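Local coordinates for protein glycosyltransferase Gtf1 (Streptococcus pneumoniae, PDB 4PQG) that belongs to the GT-B class of glycosyltransferases, with two parallel-sheet domains and an added antiparallel beta-sheet domain, and binds UDP, at residues D54-Q57 and H58-N62; L73-F77 and T78-I82; G190-E193 and V194-F197; R210-M213 and K214-N217. All blocks are in the same frame, centred on the assembly; numbering follows the deposited sequence.

Contact 1. Residues D54-Q57 and H58-N62; sequences DNIQ and HLTAN
N55 lays its CB over one face of the H58 imidazole, the two side chains crossing at about a right angle, at the start of helix 56-63, the helix of the beta-alpha-beta unit between strands 42-47 and 70-72. N55 is its N-cap. With CG of N55 anti to the backbone N (chi1 -179°), the side-chain oxygen OD1 comes back to Q57 N (3.0 Å), the donor standing above the plane of the side-chain amide. The backbone path itself puts N55 CB over the middle of the ring, a CH-pi contact of 3.5 Å from N55 CB to the H58 centroid. The tight part is the buried one: N55 ND2 is held by A83 O and T85 OG1, H58 NE2 by T85 N, Q57 NE2 by D67 OD1, and I56 and T60 pack on F47 and on strand 70-72. A61 and N62 are exposed. A61 N still donates to Q57 O (2.9 Å), with A61 CB 3.5 Å from Q57 NE2, but N62 makes no side-chain contact with 54-57. D54 lies between these extremes: its CB touches L59 CD1 at 3.9 Å, and its OD1 takes a bond from W20 NE1. That same oxygen accepts from a water that in turn accepts from N55 N. The water lies in the plane of the H58 ring, at its edge, 2.8 Å from H58 ND1.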
loop_
_atom_site.group_PDB
_atom_site.type_symbol
_atom_site.label_atom_id
_atom_site.label_comp_id
_atom_site.label_asym_id
_atom_site.label_seq_id
_atom_site.Cartn_x
_atom_site.Cartn_y
_atom_site.Cartn_z
ATOM N N ASP A 54 -13.780 -6.018 -1.843
ATOM C CA ASP A 54 -13.185 -6.659 -3.005
ATOM C C ASP A 54 -12.746 -8.059 -2.647
ATOM O O ASP A 54 -12.469 -8.331 -1.482
ATOM C CB ASP A 54 -11.930 -5.889 -3.418
ATOM C CG ASP A 54 -12.253 -4.540 -4.012
ATOM O OD1 ASP A 54 -12.760 -4.517 -5.146
ATOM O OD2 ASP A 54 -12.026 -3.529 -3.327
ATOM N N ASN A 55 -12.646 -8.927 -3.651
ATOM C CA ASN A 55 -11.911 -10.175 -3.511
ATOM C C ASN A 55 -10.425 -9.825 -3.313
ATOM O O ASN A 55 -9.830 -9.190 -4.170
ATOM C CB ASN A 55 -12.096 -11.035 -4.774
ATOM C CG ASN A 55 -11.373 -12.373 -4.696
ATOM O OD1 ASN A 55 -10.481 -12.574 -3.865
ATOM N ND2 ASN A 55 -11.768 -13.307 -5.571
ATOM N N ILE A 56 -9.823 -10.236 -2.192
ATOM C CA ILE A 56 -8.440 -9.859 -1.916
ATOM C C ILE A 56 -7.468 -10.269 -3.043
ATOM O O ILE A 56 -6.477 -9.582 -3.299
ATOM C CB ILE A 56 -7.955 -10.329 -0.500
ATOM C CG1 ILE A 56 -6.696 -9.540 -0.077
ATOM C CG2 ILE A 56 -7.752 -11.849 -0.449
ATOM C CD1 ILE A 56 -6.160 -9.863 1.309
ATOM N N GLN A 57 -7.774 -11.370 -3.733
ATOM C CA GLN A 57 -6.938 -11.840 -4.823
ATOM C C GLN A 57 -6.877 -10.796 -5.950
ATOM O O GLN A 57 -5.843 -10.618 -6.595
ATOM C CB GLN A 57 -7.450 -13.181 -5.363
ATOM C CG GLN A 57 -6.505 -13.832 -6.375
ATOM C CD GLN A 57 -6.635 -13.242 -7.766
ATOM O OE1 GLN A 57 -7.637 -12.614 -8.082
ATOM N NE2 GLN A 57 -5.617 -13.442 -8.605
ATOM N N HIS A 58 -7.985 -10.121 -6.201
ATOM C CA HIS A 58 -7.991 -9.085 -7.240
ATOM C C HIS A 58 -7.003 -7.999 -6.912
ATOM O O HIS A 58 -6.311 -7.491 -7.791
ATOM C CB HIS A 58 -9.381 -8.508 -7.420
ATOM C CG HIS A 58 -10.408 -9.519 -7.837
ATOM N ND1 HIS A 58 -11.721 -9.265 -7.790
ATOM C CD2 HIS A 58 -10.276 -10.829 -8.305
ATOM C CE1 HIS A 58 -12.398 -10.349 -8.228
ATOM N NE2 HIS A 58 -11.514 -11.300 -8.535
ATOM N N LEU A 59 -6.916 -7.656 -5.630
ATOM C CA LEU A 59 -6.029 -6.589 -5.164
ATOM C C LEU A 59 -4.550 -6.995 -5.205
ATOM O O LEU A 59 -3.677 -6.200 -5.636
ATOM C CB LEU A 59 -6.434 -6.143 -3.752
ATOM C CG LEU A 59 -7.872 -5.605 -3.607
ATOM C CD1 LEU A 59 -8.284 -5.383 -2.157
ATOM C CD2 LEU A 59 -8.098 -4.335 -4.421
ATOM N N THR A 60 -4.261 -8.211 -4.749
ATOM C CA THR A 60 -2.887 -8.686 -4.692
ATOM C C THR A 60 -2.341 -8.927 -6.103
ATOM O O THR A 60 -1.188 -8.576 -6.388
ATOM C CB THR A 60 -2.759 -9.963 -3.820
ATOM O OG1 THR A 60 -3.633 -10.985 -4.314
ATOM C CG2 THR A 60 -3.122 -9.648 -2.383
ATOM N N ALA A 61 -3.164 -9.492 -6.992
ATOM C CA ALA A 61 -2.736 -9.742 -8.374
ATOM C C ALA A 61 -2.443 -8.401 -9.049
ATOM O O ALA A 61 -1.450 -8.260 -9.770
ATOM C CB ALA A 61 -3.798 -10.505 -9.158
ATOM N N ASN A 62 -3.297 -7.416 -8.772
ATOM C CA ASN A 62 -3.144 -6.070 -9.312
ATOM C C ASN A 62 -1.760 -5.466 -9.049
ATOM O O ASN A 62 -1.186 -4.823 -9.922
ATOM C CB ASN A 62 -4.238 -5.139 -8.764
ATOM C CG ASN A 62 -4.167 -3.736 -9.357
ATOM O OD1 ASN A 62 -4.263 -3.556 -10.580
ATOM N ND2 ASN A 62 -4.033 -2.736 -8.497
HETATM O O HOH W 1 -12.764 -7.156 -6.350
#

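Contact 2. Residues L73-F77 and T78-I82; sequences LYNHF and TDIKI
An ST turn carries the chain out of the short, weakly bonded helix 73-76 and into the loop that leads to helix 89-93; T78 forms the turn with I80 N, and N75 braces it. T78 OG1 accepts from I80 N at 3.2 Å and itself donates to N75 O at 2.9 Å, arriving in the carbonyl plane on a lone pair. The backbone T78 N reaches N75 O as well (2.9 Å), but from above that plane, so one carbonyl oxygen receives two different bonds from one residue. A chi1 of 81° sets OG1 between the backbone N and the carbonyl carbon of T78, where it can face N75 O and I80 N together. The side chain of N75 then bridges the loop: its CG is anti to the backbone N (chi1 169°), and ND2 donates to I80 O at 2.7 Å, with that oxygen close to the plane of the amide. On the other branch, N75 OD1 lies against I82 CD1 (3.7 Å), the end of a side chain that also packs on V70 and W72. Around this turn F77 is covered by F208, F212 and F197. Since N75 uses both its main-chain oxygen and its amide nitrogen across the turn, the path from T78 to I80 is pinned at each end, and the hydroxyl of T78 serves as both donor and acceptor.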
loop_
_atom_site.group_PDB
_atom_site.type_symbol
_atom_site.label_atom_id
_atom_site.label_comp_id
_atom_site.label_asym_id
_atom_site.label_seq_id
_atom_site.Cartn_x
_atom_site.Cartn_y
_atom_site.Cartn_z
ATOM N N LEU A 73 -5.595 -13.519 6.512
ATOM C CA LEU A 73 -5.873 -14.057 7.846
ATOM C C LEU A 73 -7.176 -14.886 7.931
ATOM O O LEU A 73 -7.179 -16.022 8.440
ATOM C CB LEU A 73 -5.880 -12.918 8.882
ATOM C CG LEU A 73 -6.437 -13.189 10.292
ATOM C CD1 LEU A 73 -5.549 -14.163 11.070
ATOM C CD2 LEU A 73 -6.614 -11.889 11.072
ATOM N N TYR A 74 -8.277 -14.326 7.438
ATOM C CA TYR A 74 -9.608 -14.926 7.662
ATOM C C TYR A 74 -9.850 -16.181 6.802
ATOM O O TYR A 74 -10.592 -17.077 7.178
ATOM C CB TYR A 74 -10.704 -13.864 7.470
ATOM C CG TYR A 74 -10.598 -12.759 8.505
ATOM C CD1 TYR A 74 -11.241 -12.878 9.737
ATOM C CD2 TYR A 74 -9.822 -11.607 8.258
ATOM C CE1 TYR A 74 -11.141 -11.881 10.698
ATOM C CE2 TYR A 74 -9.709 -10.602 9.205
ATOM C CZ TYR A 74 -10.359 -10.757 10.429
ATOM O OH TYR A 74 -10.254 -9.812 11.402
ATOM N N ASN A 75 -9.199 -16.223 5.650
ATOM C CA ASN A 75 -9.262 -17.350 4.703
ATOM C C ASN A 75 -8.381 -18.543 5.122
ATOM O O ASN A 75 -8.659 -19.699 4.754
ATOM C CB ASN A 75 -8.802 -16.832 3.319
ATOM C CG ASN A 75 -8.576 -17.943 2.320
ATOM O OD1 ASN A 75 -7.437 -18.275 2.002
ATOM N ND2 ASN A 75 -9.663 -18.551 1.850
ATOM N N HIS A 76 -7.334 -18.247 5.895
ATOM C CA HIS A 76 -6.247 -19.183 6.207
ATOM C C HIS A 76 -6.697 -20.407 6.943
ATOM O O HIS A 76 -6.154 -21.495 6.728
ATOM C CB HIS A 76 -5.155 -18.489 7.020
ATOM C CG HIS A 76 -4.026 -19.400 7.441
ATOM N ND1 HIS A 76 -3.107 -19.864 6.575
ATOM C CD2 HIS A 76 -3.687 -19.918 8.690
ATOM C CE1 HIS A 76 -2.224 -20.644 7.235
ATOM N NE2 HIS A 76 -2.580 -20.671 8.530
ATOM N N PHE A 77 -7.698 -20.236 7.801
ATOM C CA PHE A 77 -8.261 -21.330 8.564
ATOM C C PHE A 77 -9.197 -22.219 7.745
ATOM O O PHE A 77 -9.747 -23.179 8.271
ATOM C CB PHE A 77 -9.017 -20.785 9.782
ATOM C CG PHE A 77 -8.171 -19.951 10.711
ATOM C CD1 PHE A 77 -7.445 -20.548 11.730
ATOM C CD2 PHE A 77 -8.133 -18.563 10.586
ATOM C CE1 PHE A 77 -6.675 -19.789 12.611
ATOM C CE2 PHE A 77 -7.365 -17.791 11.457
ATOM C CZ PHE A 77 -6.636 -18.404 12.477
ATOM N N THR A 78 -9.440 -21.875 6.486
ATOM C CA THR A 78 -10.309 -22.668 5.646
ATOM C C THR A 78 -9.479 -23.342 4.555
ATOM O O THR A 78 -8.274 -23.093 4.423
ATOM C CB THR A 78 -11.436 -21.826 4.977
ATOM O OG1 THR A 78 -10.926 -21.157 3.815
ATOM C CG2 THR A 78 -12.055 -20.800 5.971
ATOM N N ASP A 79 -10.129 -24.165 3.745
ATOM C CA ASP A 79 -9.430 -24.810 2.638
ATOM C C ASP A 79 -9.728 -24.154 1.289
ATOM O O ASP A 79 -9.362 -24.696 0.248
ATOM C CB ASP A 79 -9.750 -26.310 2.611
ATOM C CG ASP A 79 -11.180 -26.610 2.180
ATOM O OD1 ASP A 79 -11.970 -25.700 1.823
ATOM O OD2 ASP A 79 -11.535 -27.797 2.198
ATOM N N ILE A 80 -10.386 -22.989 1.300
ATOM C CA ILE A 80 -10.603 -22.226 0.056
ATOM C C ILE A 80 -9.331 -21.452 -0.285
ATOM O O ILE A 80 -8.801 -20.698 0.555
ATOM C CB ILE A 80 -11.824 -21.284 0.139
ATOM C CG1 ILE A 80 -13.105 -22.121 0.289
ATOM C CG2 ILE A 80 -11.859 -20.321 -1.063
ATOM C CD1 ILE A 80 -14.396 -21.330 0.380
ATOM N N LYS A 81 -8.818 -21.675 -1.495
ATOM C CA LYS A 81 -7.563 -21.059 -1.918
ATOM C C LYS A 81 -7.787 -19.615 -2.371
ATOM O O LYS A 81 -8.845 -19.286 -2.912
ATOM C CB LYS A 81 -6.916 -21.855 -3.064
ATOM C CG LYS A 81 -6.628 -23.320 -2.762
ATOM C CD LYS A 81 -5.794 -23.507 -1.500
ATOM C CE LYS A 81 -5.678 -24.986 -1.157
ATOM N NZ LYS A 81 -5.273 -25.192 0.262
ATOM N N ILE A 82 -6.778 -18.770 -2.154
ATOM C CA ILE A 82 -6.740 -17.431 -2.735
ATOM C C ILE A 82 -6.889 -17.576 -4.247
ATOM O O ILE A 82 -6.067 -18.233 -4.884
ATOM C CB ILE A 82 -5.410 -16.709 -2.398
ATOM C CG1 ILE A 82 -5.257 -16.514 -0.877
ATOM C CG2 ILE A 82 -5.307 -15.370 -3.126
ATOM C CD1 ILE A 82 -6.315 -15.611 -0.255
#

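Contact 3. Residues G190-E193 and V194-F197; sequences GKEE and VYHF
E192 OE1 is gripped by two tyrosine hydroxyls: Y195 OH, three residues on in the same strand, donates to it at 2.6 Å, and Y74 OH is hydrogen-bonded to it from outside the hairpin. Y195 uses the anti lone pair of that oxygen, the one pointing away from OE2. The carboxylate stands almost upright to the phenol ring, their planes 82° apart, and OE1 comes to the ring's edge, near its plane. E192 is extended beyond CG, and the tyrosine crosses it obliquely, its hydroxyl close to CB as well as to OE1, with E192 CB 3.2 Å from Y195 OH. Two neighbouring residues of strand 191-196 explain how a pair three apart can share a side. E193 and V194 both face L186 of strand 181-188, a classic beta bulge, and the two short halves of the strand, 191-193 and 194-196, make an angle of 52°. Beyond the bend the Y195 ring stacks on F208 of helix 205-215, and V194 lies on I201 and Y203 of the next strand. E193 turns elsewhere, its OE2 bonded to N188 ND2 and in a long ion pair with K191 NZ. The strand is the last but one of the ten-stranded antiparallel sheet, in the GtfA extended beta-sheet domain. E192 is probably kept as a carboxylate: the two hydroxyls on OE1, and R172 in a long, weak ion pair with OE2, would be expected to stabilise its negative charge where the antiparallel sheet meets Y74.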
loop_
_atom_site.group_PDB
_atom_site.type_symbol
_atom_site.label_atom_id
_atom_site.label_comp_id
_atom_site.label_asym_id
_atom_site.label_seq_id
_atom_site.Cartn_x
_atom_site.Cartn_y
_atom_site.Cartn_z
ATOM N N GLY A 190 -19.292 -3.539 14.856
ATOM C CA GLY A 190 -18.015 -3.586 14.134
ATOM C C GLY A 190 -16.859 -4.277 14.840
ATOM O O GLY A 190 -15.790 -4.489 14.254
ATOM N N LYS A 191 -17.036 -4.630 16.101
ATOM C CA LYS A 191 -15.965 -5.325 16.801
ATOM C C LYS A 191 -16.160 -6.834 16.606
ATOM O O LYS A 191 -17.256 -7.345 16.800
ATOM C CB LYS A 191 -15.958 -4.935 18.281
ATOM C CG LYS A 191 -14.819 -5.538 19.089
ATOM C CD LYS A 191 -14.928 -5.146 20.559
ATOM C CE LYS A 191 -14.124 -6.101 21.434
ATOM N NZ LYS A 191 -14.590 -6.067 22.850
ATOM N N GLU A 192 -15.090 -7.521 16.219
ATOM C CA GLU A 192 -15.081 -8.988 16.126
ATOM C C GLU A 192 -14.818 -9.533 17.532
ATOM O O GLU A 192 -13.676 -9.598 17.995
ATOM C CB GLU A 192 -14.003 -9.466 15.139
ATOM C CG GLU A 192 -14.182 -8.949 13.712
ATOM C CD GLU A 192 -12.931 -9.116 12.839
ATOM O OE1 GLU A 192 -12.003 -9.845 13.223
ATOM O OE2 GLU A 192 -12.859 -8.487 11.762
ATOM N N GLU A 193 -15.880 -9.909 18.223
ATOM C CA GLU A 193 -15.768 -10.210 19.645
ATOM C C GLU A 193 -15.429 -11.669 19.931
ATOM O O GLU A 193 -14.596 -11.966 20.774
ATOM C CB GLU A 193 -17.044 -9.783 20.384
ATOM C CG GLU A 193 -17.158 -8.271 20.545
ATOM C CD GLU A 193 -18.190 -7.833 21.577
ATOM O OE1 GLU A 193 -19.066 -8.647 21.973
ATOM O OE2 GLU A 193 -18.127 -6.656 21.985
ATOM N N VAL A 194 -16.073 -12.574 19.209
ATOM C CA VAL A 194 -15.939 -14.003 19.478
ATOM C C VAL A 194 -15.766 -14.730 18.152
ATOM O O VAL A 194 -16.507 -14.468 17.197
ATOM C CB VAL A 194 -17.205 -14.512 20.209
ATOM C CG1 VAL A 194 -17.228 -16.024 20.306
ATOM C CG2 VAL A 194 -17.346 -13.886 21.598
ATOM N N TYR A 195 -14.786 -15.634 18.087
ATOM C CA TYR A 195 -14.563 -16.456 16.905
ATOM C C TYR A 195 -14.825 -17.889 17.289
ATOM O O TYR A 195 -14.031 -18.500 18.023
ATOM C CB TYR A 195 -13.119 -16.348 16.405
ATOM C CG TYR A 195 -12.644 -14.938 16.161
ATOM C CD1 TYR A 195 -12.499 -14.453 14.855
ATOM C CD2 TYR A 195 -12.312 -14.084 17.232
ATOM C CE1 TYR A 195 -12.059 -13.169 14.610
ATOM C CE2 TYR A 195 -11.861 -12.787 16.995
ATOM C CZ TYR A 195 -11.739 -12.342 15.676
ATOM O OH TYR A 195 -11.289 -11.083 15.396
ATOM N N HIS A 196 -15.945 -18.418 16.816
ATOM C CA HIS A 196 -16.414 -19.706 17.293
ATOM C C HIS A 196 -16.008 -20.748 16.299
ATOM O O HIS A 196 -16.546 -20.790 15.185
ATOM C CB HIS A 196 -17.931 -19.704 17.518
ATOM C CG HIS A 196 -18.423 -20.878 18.359
ATOM N ND1 HIS A 196 -18.115 -22.163 18.070
ATOM C CD2 HIS A 196 -19.222 -20.914 19.502
ATOM C CE1 HIS A 196 -18.669 -22.972 18.991
ATOM N NE2 HIS A 196 -19.355 -22.205 19.861
ATOM N N PHE A 197 -15.051 -21.587 16.686
ATOM C CA PHE A 197 -14.555 -22.633 15.780
ATOM C C PHE A 197 -15.239 -23.999 15.920
ATOM O O PHE A 197 -14.702 -25.004 15.455
ATOM C CB PHE A 197 -13.032 -22.782 15.876
ATOM C CG PHE A 197 -12.280 -21.805 15.023
ATOM C CD1 PHE A 197 -11.639 -22.229 13.867
ATOM C CD2 PHE A 197 -12.226 -20.453 15.370
ATOM C CE1 PHE A 197 -10.934 -21.333 13.070
ATOM C CE2 PHE A 197 -11.526 -19.545 14.575
ATOM C CZ PHE A 197 -10.877 -19.989 13.426
#

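Contact 4. Residues R210-M213 and K214-N217; sequences RAFM and KSLN
S215 OG and F212 O meet near the end of helix 205-215, where the main chain begins to run short of regular i to i+4 partners. The hydroxyl donates to the carbonyl oxygen at 2.8 Å, in the carbonyl plane and on a lone pair, and it is bonded to H76 NE2 as well. F212 O has a second donor, L216 N, but that bond is weak. L216 N makes its sounder bond to M213 O (3.0 Å), an i to i+3 bond, as the regular pattern gives way; N217 N likewise reaches back to K214 O, and N217 then takes a positive phi. Earlier in the helix the accounts are regular: K214 N donates to R210 O and S215 N to A211 O, each at 2.9 Å. R210 and K214 run side by side with R210 CG 4.1 Å from K214 CE. Their charges are settled elsewhere: R210 forms salt bridges with E238 and E239, and K214 NZ has a long, weak pairing with E239. L216, buried, packs obliquely against both F212 and M213: CD2 lies 4.0 Å from F212 CZ, while CD1 touches F212 CE2 and is also 4.1 Å from M213 SD. In M213, chi1 (-68°) and chi2 (-64°) bring the sulfur toward that leucine. From there M213 packs on I14 and L216 on Y12, both of strand 10-15, while R210 lies on V235 of helix 233-240 and the F212 ring meets H76 of helix 73-76 edge-to-face.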
loop_
_atom_site.group_PDB
_atom_site.type_symbol
_atom_site.label_atom_id
_atom_site.label_comp_id
_atom_site.label_asym_id
_atom_site.label_seq_id
_atom_site.Cartn_x
_atom_site.Cartn_y
_atom_site.Cartn_z
ATOM N N ARG A 210 -3.192 -14.790 17.352
ATOM C CA ARG A 210 -2.284 -15.745 18.009
ATOM C C ARG A 210 -2.442 -17.155 17.431
ATOM O O ARG A 210 -1.451 -17.797 17.075
ATOM C CB ARG A 210 -2.477 -15.759 19.528
ATOM C CG ARG A 210 -1.299 -16.387 20.248
ATOM C CD ARG A 210 -1.548 -16.524 21.735
ATOM N NE ARG A 210 -1.471 -15.231 22.408
ATOM C CZ ARG A 210 -0.344 -14.540 22.619
ATOM N NH1 ARG A 210 0.836 -14.997 22.196
ATOM N NH2 ARG A 210 -0.400 -13.371 23.254
ATOM N N ALA A 211 -3.692 -17.611 17.332
ATOM C CA ALA A 211 -4.022 -18.923 16.774
ATOM C C ALA A 211 -3.528 -19.040 15.350
ATOM O O ALA A 211 -3.004 -20.082 14.937
ATOM C CB ALA A 211 -5.531 -19.155 16.826
ATOM N N PHE A 212 -3.715 -17.967 14.583
ATOM C CA PHE A 212 -3.159 -17.889 13.250
ATOM C C PHE A 212 -1.629 -18.080 13.264
ATOM O O PHE A 212 -1.085 -18.947 12.550
ATOM C CB PHE A 212 -3.498 -16.551 12.595
ATOM C CG PHE A 212 -2.699 -16.302 11.345
ATOM C CD1 PHE A 212 -3.038 -16.938 10.156
ATOM C CD2 PHE A 212 -1.587 -15.478 11.375
ATOM C CE1 PHE A 212 -2.282 -16.736 9.005
ATOM C CE2 PHE A 212 -0.821 -15.270 10.232
ATOM C CZ PHE A 212 -1.173 -15.905 9.043
ATOM N N MET A 213 -0.947 -17.289 14.082
ATOM C CA MET A 213 0.513 -17.382 14.184
ATOM C C MET A 213 0.982 -18.802 14.529
ATOM O O MET A 213 1.899 -19.316 13.896
ATOM C CB MET A 213 1.060 -16.373 15.184
ATOM C CG MET A 213 0.931 -14.913 14.752
ATOM S SD MET A 213 1.859 -14.446 13.277
ATOM C CE MET A 213 3.539 -14.483 13.906
ATOM N N LYS A 214 0.332 -19.431 15.504
ATOM C CA LYS A 214 0.690 -20.791 15.939
ATOM C C LYS A 214 0.457 -21.781 14.809
ATOM O O LYS A 214 1.257 -22.698 14.614
ATOM C CB LYS A 214 -0.094 -21.194 17.197
ATOM C CG LYS A 214 0.323 -20.397 18.419
ATOM C CD LYS A 214 -0.289 -20.934 19.695
ATOM C CE LYS A 214 0.249 -20.173 20.894
ATOM N NZ LYS A 214 1.635 -20.578 21.253
ATOM N N SER A 215 -0.615 -21.562 14.044
ATOM C CA SER A 215 -0.928 -22.386 12.867
ATOM C C SER A 215 0.142 -22.347 11.767
ATOM O O SER A 215 0.106 -23.174 10.861
ATOM C CB SER A 215 -2.316 -22.045 12.276
ATOM O OG SER A 215 -2.245 -21.113 11.200
ATOM N N LEU A 216 1.059 -21.379 11.817
ATOM C CA LEU A 216 2.168 -21.337 10.847
ATOM C C LEU A 216 3.250 -22.369 11.150
ATOM O O LEU A 216 4.036 -22.715 10.263
ATOM C CB LEU A 216 2.815 -19.941 10.763
ATOM C CG LEU A 216 1.867 -18.797 10.389
ATOM C CD1 LEU A 216 2.548 -17.440 10.533
ATOM C CD2 LEU A 216 1.307 -18.990 8.988
ATOM N N ASN A 217 3.297 -22.831 12.397
ATOM C CA ASN A 217 4.283 -23.813 12.837
ATOM C C ASN A 217 5.682 -23.289 12.521
ATOM O O ASN A 217 6.457 -23.926 11.798
ATOM C CB ASN A 217 4.012 -25.188 12.200
ATOM C CG ASN A 217 2.793 -25.874 12.797
ATOM O OD1 ASN A 217 2.515 -25.735 13.986
ATOM N ND2 ASN A 217 2.058 -26.618 11.976
#

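Contact 2 is the hub. Its Y74 OH lies 2.5 Å from E192 OE1 of contact 3, a probable hydrogen bond, and F77 CD1 packs on F197 CE1 at 3.8 Å. Toward contact 4, H76 NE2 lies 2.7 Å from S215 OG, again a probable hydrogen bond, and L73 and F77 pack on F212. Contact 1 meets it through I82, whose CG2 is 3.8 Å from Q57 CG. Contacts 3 and 4 do not touch, their nearest atoms about 6 Å apart, yet both lean on the 73-77 segment. The L59 side chain of contact 1 is still about 12 Å from the bound UDP, so it does not touch it.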